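Local coordinates for protein aromatic amino acid beta-eliminating lyase/threonine aldolase (Exiguobacterium sibiricum, PDB 3LWS) that is a pyridoxal-phosphate-dependent enzyme of the beta-eliminating lyase family that carries its cofactor covalently bound, at residues Q75-R80 and R227-R232; R80-E85 and A220-T225. One frame throughout, in Å; residues are numbered along the deposited sequence.

Helices 71-86 and 220-232, which follow strands 64-68 and 214-218 of the large mixed sheet, meet in both interactions. Both contacts are buried; Arg80 lies in both, but touches the partner segment only in interaction 1. Interaction 1, nearer the second subunit, sets one tryptophan against a valine and the long chain of that partly exposed arginine. Interaction 2, which no other protein chain of the assembly touches, is wholly apolar across the helices and centres on stacked rings. Their centres lie about 8 Å apart, and they meet: Trp229 CD1 is 3.9 Å from Ile81 CG1, while the Phe222 ring reaches back to the backbone of Ala78.

Interaction 1 of 2, residues Q75-R80 and R227-R232; sequences QQVALR and RIWKRR
Val77 meets Trp229 where helices 71-86 and 220-232 approach most closely within these segments, their CA atoms 6.5 Å apart. This is the tight part of the contact. Val77 straddles the root of the tryptophan side chain: CG1 and CG2 each lie 3.7 Å from Trp229 CB, so both methyls press on a single methylene. Val77 also touches Phe68 of strand 64-68, at the edge of the large mixed sheet, where the two helices follow neighbouring strands, as in fold-type I pyridoxal-phosphate enzymes.

One helical turn further on, the packing gives way to a partly exposed arginine laid against the ring. With CG of Arg80 opposite the backbone N (chi1 178°), the chain heads for the other helix, and a bend at chi2 (53°) takes it across the indole at about a right angle. Arg80 CG lies over one face of the ring near its rim, 3.7 Å from Trp229 CZ2. The guanidinium then passes the outer corner of the six-membered ring, Arg80 NH1 coming to 3.6 Å from Trp229 CH2. Trp229 CH2 sits over one guanidinium face, toward its rim, but the planes are 57° apart and no parallel stack forms. Polar partners fix the arginine's end: Asp84 forms a salt bridge with NE, and His111 accepts a hydrogen bond from NH1.

On the opposite face of the indole lies Arg232 NH1, 6.1 Å from Arg80 NH2, and at the dimer interface Leu110 of the second subunit also packs on Trp229.

No hydrogen bond joins the segments: cohesion comes from apolar contact at Val77 and the indole's fit against the arginine chain. Two like charges flanking one ring are probably tolerable because Asp84 offsets Arg80, and Glu109 of the second subunit weakly pairs with Arg232 at long range.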
loop_
_atom_site.group_PDB
_atom_site.type_symbol
_atom_site.label_atom_id
_atom_site.label_comp_id
_atom_site.label_asym_id
_atom_site.label_seq_id
_atom_site.Cartn_x
_atom_site.Cartn_y
_atom_site.Cartn_z
ATOM N N GLN A 75 9.297 -8.807 2.193
ATOM C CA GLN A 75 10.386 -9.656 2.743
ATOM C C GLN A 75 10.045 -10.301 4.088
ATOM O O GLN A 75 10.480 -11.416 4.355
ATOM C CB GLN A 75 11.684 -8.888 2.824
ATOM C CG GLN A 75 12.160 -8.487 1.495
ATOM C CD GLN A 75 13.575 -8.148 1.461
ATOM O OE1 GLN A 75 14.373 -8.884 0.834
ATOM N NE2 GLN A 75 13.953 -7.025 2.113
ATOM N N GLN A 76 9.253 -9.594 4.895
ATOM C CA GLN A 76 8.658 -10.158 6.098
ATOM C C GLN A 76 7.824 -11.363 5.748
ATOM O O GLN A 76 7.973 -12.440 6.358
ATOM C CB GLN A 76 7.797 -9.139 6.827
ATOM C CG GLN A 76 8.610 -8.198 7.683
ATOM C CD GLN A 76 7.788 -7.093 8.279
ATOM O OE1 GLN A 76 6.627 -7.293 8.630
ATOM N NE2 GLN A 76 8.388 -5.916 8.431
ATOM N N VAL A 77 6.980 -11.204 4.733
ATOM C CA VAL A 77 6.179 -12.340 4.285
ATOM C C VAL A 77 7.031 -13.522 3.804
ATOM O O VAL A 77 6.737 -14.679 4.129
ATOM C CB VAL A 77 5.200 -11.946 3.197
ATOM C CG1 VAL A 77 4.589 -13.255 2.547
ATOM C CG2 VAL A 77 4.147 -11.049 3.772
ATOM N N ALA A 78 8.079 -13.232 3.042
ATOM C CA ALA A 78 8.962 -14.292 2.501
ATOM C C ALA A 78 9.553 -15.114 3.644
ATOM O O ALA A 78 9.458 -16.357 3.650
ATOM C CB ALA A 78 10.090 -13.705 1.658
ATOM N N LEU A 79 10.147 -14.403 4.602
ATOM C CA LEU A 79 10.835 -15.040 5.743
ATOM C C LEU A 79 9.872 -15.900 6.573
ATOM O O LEU A 79 10.192 -17.052 6.933
ATOM C CB LEU A 79 11.547 -14.004 6.625
ATOM C CG LEU A 79 12.786 -13.291 6.048
ATOM C CD1 LEU A 79 13.501 -12.501 7.093
ATOM C CD2 LEU A 79 13.735 -14.246 5.479
ATOM N N ARG A 80 8.676 -15.356 6.827
ATOM C CA ARG A 80 7.626 -16.094 7.532
ATOM C C ARG A 80 7.218 -17.371 6.797
ATOM O O ARG A 80 7.054 -18.422 7.431
ATOM C CB ARG A 80 6.412 -15.203 7.778
ATOM C CG ARG A 80 5.193 -15.885 8.473
ATOM C CD ARG A 80 5.573 -16.589 9.769
ATOM N NE ARG A 80 4.457 -17.363 10.287
ATOM C CZ ARG A 80 3.540 -16.890 11.127
ATOM N NH1 ARG A 80 3.570 -15.634 11.543
ATOM N NH2 ARG A 80 2.554 -17.680 11.528
ATOM N N ARG A 227 0.346 -14.489 -1.313
ATOM C CA ARG A 227 -0.888 -13.787 -1.619
ATOM C C ARG A 227 -1.855 -13.801 -0.452
ATOM O O ARG A 227 -2.555 -12.832 -0.257
ATOM C CB ARG A 227 -1.562 -14.324 -2.883
ATOM C CG ARG A 227 -0.821 -13.906 -4.163
ATOM C CD ARG A 227 -1.625 -14.222 -5.412
ATOM N NE ARG A 227 -0.788 -13.960 -6.569
ATOM C CZ ARG A 227 0.016 -14.830 -7.152
ATOM N NH1 ARG A 227 0.038 -16.105 -6.772
ATOM N NH2 ARG A 227 0.759 -14.435 -8.187
ATOM N N ILE A 228 -1.867 -14.862 0.355
ATOM C CA ILE A 228 -2.738 -14.862 1.530
ATOM C C ILE A 228 -2.221 -13.917 2.639
ATOM O O ILE A 228 -2.995 -13.157 3.227
ATOM C CB ILE A 228 -3.020 -16.278 2.030
ATOM C CG1 ILE A 228 -3.994 -16.981 1.093
ATOM C CG2 ILE A 228 -3.614 -16.250 3.414
ATOM C CD1 ILE A 228 -3.605 -18.353 0.813
ATOM N N TRP A 229 -0.918 -13.933 2.884
ATOM C CA TRP A 229 -0.296 -12.987 3.792
ATOM C C TRP A 229 -0.466 -11.583 3.248
ATOM O O TRP A 229 -0.730 -10.674 4.036
ATOM C CB TRP A 229 1.185 -13.292 4.031
ATOM C CG TRP A 229 1.444 -14.481 4.947
ATOM C CD1 TRP A 229 1.939 -15.702 4.586
ATOM C CD2 TRP A 229 1.200 -14.548 6.351
ATOM N NE1 TRP A 229 2.062 -16.507 5.692
ATOM C CE2 TRP A 229 1.604 -15.819 6.786
ATOM C CE3 TRP A 229 0.691 -13.639 7.294
ATOM C CZ2 TRP A 229 1.482 -16.227 8.122
ATOM C CZ3 TRP A 229 0.591 -14.032 8.618
ATOM C CH2 TRP A 229 1.001 -15.311 9.021
ATOM N N LYS A 230 -0.345 -11.380 1.931
ATOM C CA LYS A 230 -0.597 -10.020 1.390
ATOM C C LYS A 230 -1.987 -9.450 1.792
ATOM O O LYS A 230 -2.139 -8.268 2.159
ATOM C CB LYS A 230 -0.434 -9.982 -0.138
ATOM C CG LYS A 230 -0.558 -8.528 -0.675
ATOM C CD LYS A 230 -0.123 -8.358 -2.123
ATOM C CE LYS A 230 -1.062 -9.018 -3.107
ATOM N NZ LYS A 230 -0.697 -8.705 -4.513
ATOM N N ARG A 231 -3.018 -10.281 1.708
ATOM C CA ARG A 231 -4.329 -9.871 2.211
ATOM C C ARG A 231 -4.350 -9.654 3.747
ATOM O O ARG A 231 -5.001 -8.742 4.225
ATOM C CB ARG A 231 -5.380 -10.911 1.839
ATOM C CG ARG A 231 -6.776 -10.561 2.311
ATOM C CD ARG A 231 -7.749 -10.344 1.185
ATOM N NE ARG A 231 -8.807 -9.511 1.718
ATOM C CZ ARG A 231 -9.039 -8.240 1.402
ATOM N NH1 ARG A 231 -8.367 -7.602 0.441
ATOM N NH2 ARG A 231 -10.018 -7.616 2.035
ATOM N N ARG A 232 -3.702 -10.539 4.506
ATOM C CA ARG A 232 -3.685 -10.432 5.978
ATOM C C ARG A 232 -3.037 -9.140 6.392
ATOM O O ARG A 232 -3.474 -8.510 7.322
ATOM C CB ARG A 232 -2.953 -11.587 6.635
ATOM C CG ARG A 232 -3.705 -12.917 6.592
ATOM C CD ARG A 232 -2.868 -14.039 7.171
ATOM N NE ARG A 232 -3.544 -15.337 7.047
ATOM C CZ ARG A 232 -2.937 -16.527 7.072
ATOM N NH1 ARG A 232 -1.637 -16.623 7.240
ATOM N NH2 ARG A 232 -3.640 -17.633 6.913
#

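Interaction 2 of 2, residues R80-E85 and A220-T225; sequences RIWSDE and AAFCQT
The rings of Phe222 and Trp82 are brought together by different first torsions. Phe222 holds CG opposite its backbone N (chi1 175°), directing the phenyl toward helix 71-86, whereas Trp82 places CG opposite its carbonyl carbon (chi1 -60°), swinging the indole around until its six-membered ring overlaps the phenyl. The result is an offset stack: the planes are 16° apart and the centroids 4.4 Å apart. One side of the phenyl is engaged most closely, Phe222 CD1 reaching 3.3 Å from Trp82 CZ2 and Phe222 CE1 3.4 Å from Trp82 CE2. The rings meet off-centre, with the phenyl's edge atoms over the rim of the indole.

Ile81 takes the opposite face of the phenyl. Its CD1 lies over that face, and CG2 comes within 3.5 Å of Phe222 CD1, so the ring is sandwiched between two consecutive residues of helix 71-86. One turn along helix 220-232, Thr225 extends the apolar patch by its methyl, CG2 standing 3.9 Å from Ile81 CG1. The short helix axes, following neighbouring strands 64-68 and 214-218, pass 10.6 Å apart and cross steeply, a separation filled largely by Ile81, Trp82 and Phe222.

Polar groups are dealt with at the margin. Trp82 NE1 hydrogen-bonds to Ser199 OG, at the start of strand 199-203, and Glu85, whose carboxylate lies at the indole's edge, forms a salt bridge with Arg171.

With no hydrogen bond or charge pair crossing between the segments, this contact depends on stacking and apolar burial, while the Ser199 bond probably helps set the rotation of the indole against which Phe222 packs.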
loop_
_atom_site.group_PDB
_atom_site.type_symbol
_atom_site.label_atom_id
_atom_site.label_comp_id
_atom_site.label_asym_id
_atom_site.label_seq_id
_atom_site.Cartn_x
_atom_site.Cartn_y
_atom_site.Cartn_z
ATOM N N ARG A 80 8.676 -15.356 6.827
ATOM C CA ARG A 80 7.626 -16.094 7.532
ATOM C C ARG A 80 7.218 -17.371 6.797
ATOM O O ARG A 80 7.054 -18.422 7.431
ATOM C CB ARG A 80 6.412 -15.203 7.778
ATOM C CG ARG A 80 5.193 -15.885 8.473
ATOM C CD ARG A 80 5.573 -16.589 9.769
ATOM N NE ARG A 80 4.457 -17.363 10.287
ATOM C CZ ARG A 80 3.540 -16.890 11.127
ATOM N NH1 ARG A 80 3.570 -15.634 11.543
ATOM N NH2 ARG A 80 2.554 -17.680 11.528
ATOM N N ILE A 81 7.061 -17.295 5.480
ATOM C CA ILE A 81 6.686 -18.486 4.713
ATOM C C ILE A 81 7.763 -19.547 4.874
ATOM O O ILE A 81 7.461 -20.654 5.268
ATOM C CB ILE A 81 6.406 -18.190 3.258
ATOM C CG1 ILE A 81 5.181 -17.274 3.169
ATOM C CG2 ILE A 81 6.123 -19.510 2.450
ATOM C CD1 ILE A 81 5.134 -16.418 1.900
ATOM N N TRP A 82 9.013 -19.195 4.637
ATOM C CA TRP A 82 10.105 -20.143 4.821
ATOM C C TRP A 82 10.243 -20.627 6.267
ATOM O O TRP A 82 10.476 -21.793 6.479
ATOM C CB TRP A 82 11.452 -19.612 4.331
ATOM C CG TRP A 82 11.509 -19.249 2.849
ATOM C CD1 TRP A 82 11.984 -18.073 2.332
ATOM C CD2 TRP A 82 11.101 -20.049 1.710
ATOM N NE1 TRP A 82 11.903 -18.090 0.965
ATOM C CE2 TRP A 82 11.388 -19.296 0.553
ATOM C CE3 TRP A 82 10.560 -21.340 1.554
ATOM C CZ2 TRP A 82 11.091 -19.762 -0.738
ATOM C CZ3 TRP A 82 10.290 -21.802 0.275
ATOM C CH2 TRP A 82 10.546 -21.008 -0.853
ATOM N N SER A 83 10.073 -19.751 7.244
ATOM C CA SER A 83 10.097 -20.162 8.633
ATOM C C SER A 83 9.021 -21.241 8.864
ATOM O O SER A 83 9.314 -22.289 9.435
ATOM C CB SER A 83 9.848 -18.974 9.555
ATOM O OG SER A 83 9.676 -19.379 10.891
ATOM N N ASP A 84 7.804 -20.981 8.383
ATOM C CA ASP A 84 6.695 -21.961 8.483
ATOM C C ASP A 84 7.015 -23.276 7.753
ATOM O O ASP A 84 6.760 -24.343 8.265
ATOM C CB ASP A 84 5.383 -21.386 7.924
ATOM C CG ASP A 84 4.680 -20.417 8.869
ATOM O OD1 ASP A 84 5.088 -20.188 10.032
ATOM O OD2 ASP A 84 3.660 -19.857 8.433
ATOM N N GLU A 85 7.573 -23.198 6.554
ATOM C CA GLU A 85 7.876 -24.398 5.801
ATOM C C GLU A 85 8.931 -25.279 6.491
ATOM O O GLU A 85 8.885 -26.502 6.384
ATOM C CB GLU A 85 8.342 -24.025 4.409
ATOM C CG GLU A 85 8.761 -25.183 3.562
ATOM C CD GLU A 85 8.837 -24.808 2.122
ATOM O OE1 GLU A 85 7.806 -24.368 1.574
ATOM O OE2 GLU A 85 9.924 -24.936 1.551
ATOM N N ALA A 220 5.715 -21.538 -7.189
ATOM C CA ALA A 220 4.272 -21.420 -7.239
ATOM C C ALA A 220 3.570 -21.445 -5.878
ATOM O O ALA A 220 2.804 -20.496 -5.577
ATOM C CB ALA A 220 3.688 -22.506 -8.188
ATOM N N ALA A 221 3.815 -22.486 -5.060
ATOM C CA ALA A 221 3.157 -22.653 -3.735
ATOM C C ALA A 221 3.534 -21.540 -2.751
ATOM O O ALA A 221 2.686 -21.015 -2.050
ATOM C CB ALA A 221 3.498 -24.014 -3.110
ATOM N N PHE A 222 4.815 -21.204 -2.712
ATOM C CA PHE A 222 5.338 -20.034 -1.981
ATOM C C PHE A 222 4.555 -18.736 -2.321
ATOM O O PHE A 222 4.068 -18.013 -1.436
ATOM C CB PHE A 222 6.831 -19.888 -2.296
ATOM C CG PHE A 222 7.468 -18.661 -1.710
ATOM C CD1 PHE A 222 7.962 -18.675 -0.408
ATOM C CD2 PHE A 222 7.602 -17.498 -2.483
ATOM C CE1 PHE A 222 8.530 -17.570 0.129
ATOM C CE2 PHE A 222 8.177 -16.392 -1.968
ATOM C CZ PHE A 222 8.629 -16.400 -0.637
ATOM N N CYS A 223 4.412 -18.458 -3.605
ATOM C CA CYS A 223 3.654 -17.269 -4.034
ATOM C C CYS A 223 2.179 -17.343 -3.660
ATOM O O CYS A 223 1.591 -16.328 -3.382
ATOM C CB CYS A 223 3.833 -17.001 -5.540
ATOM S SG CYS A 223 5.527 -16.511 -5.907
ATOM N N GLN A 224 1.578 -18.532 -3.646
ATOM C CA GLN A 224 0.170 -18.657 -3.247
ATOM C C GLN A 224 -0.018 -18.269 -1.826
ATOM O O GLN A 224 -0.961 -17.568 -1.488
ATOM C CB GLN A 224 -0.368 -20.079 -3.427
ATOM C CG GLN A 224 -0.622 -20.453 -4.853
ATOM C CD GLN A 224 -0.657 -21.960 -5.045
ATOM O OE1 GLN A 224 -1.009 -22.706 -4.128
ATOM N NE2 GLN A 224 -0.265 -22.417 -6.233
ATOM N N THR A 225 0.880 -18.743 -0.972
ATOM C CA THR A 225 0.860 -18.370 0.422
ATOM C C THR A 225 1.145 -16.903 0.636
ATOM O O THR A 225 0.512 -16.278 1.499
ATOM C CB THR A 225 1.866 -19.192 1.227
ATOM O OG1 THR A 225 1.637 -20.556 0.900
ATOM C CG2 THR A 225 1.689 -18.963 2.725
#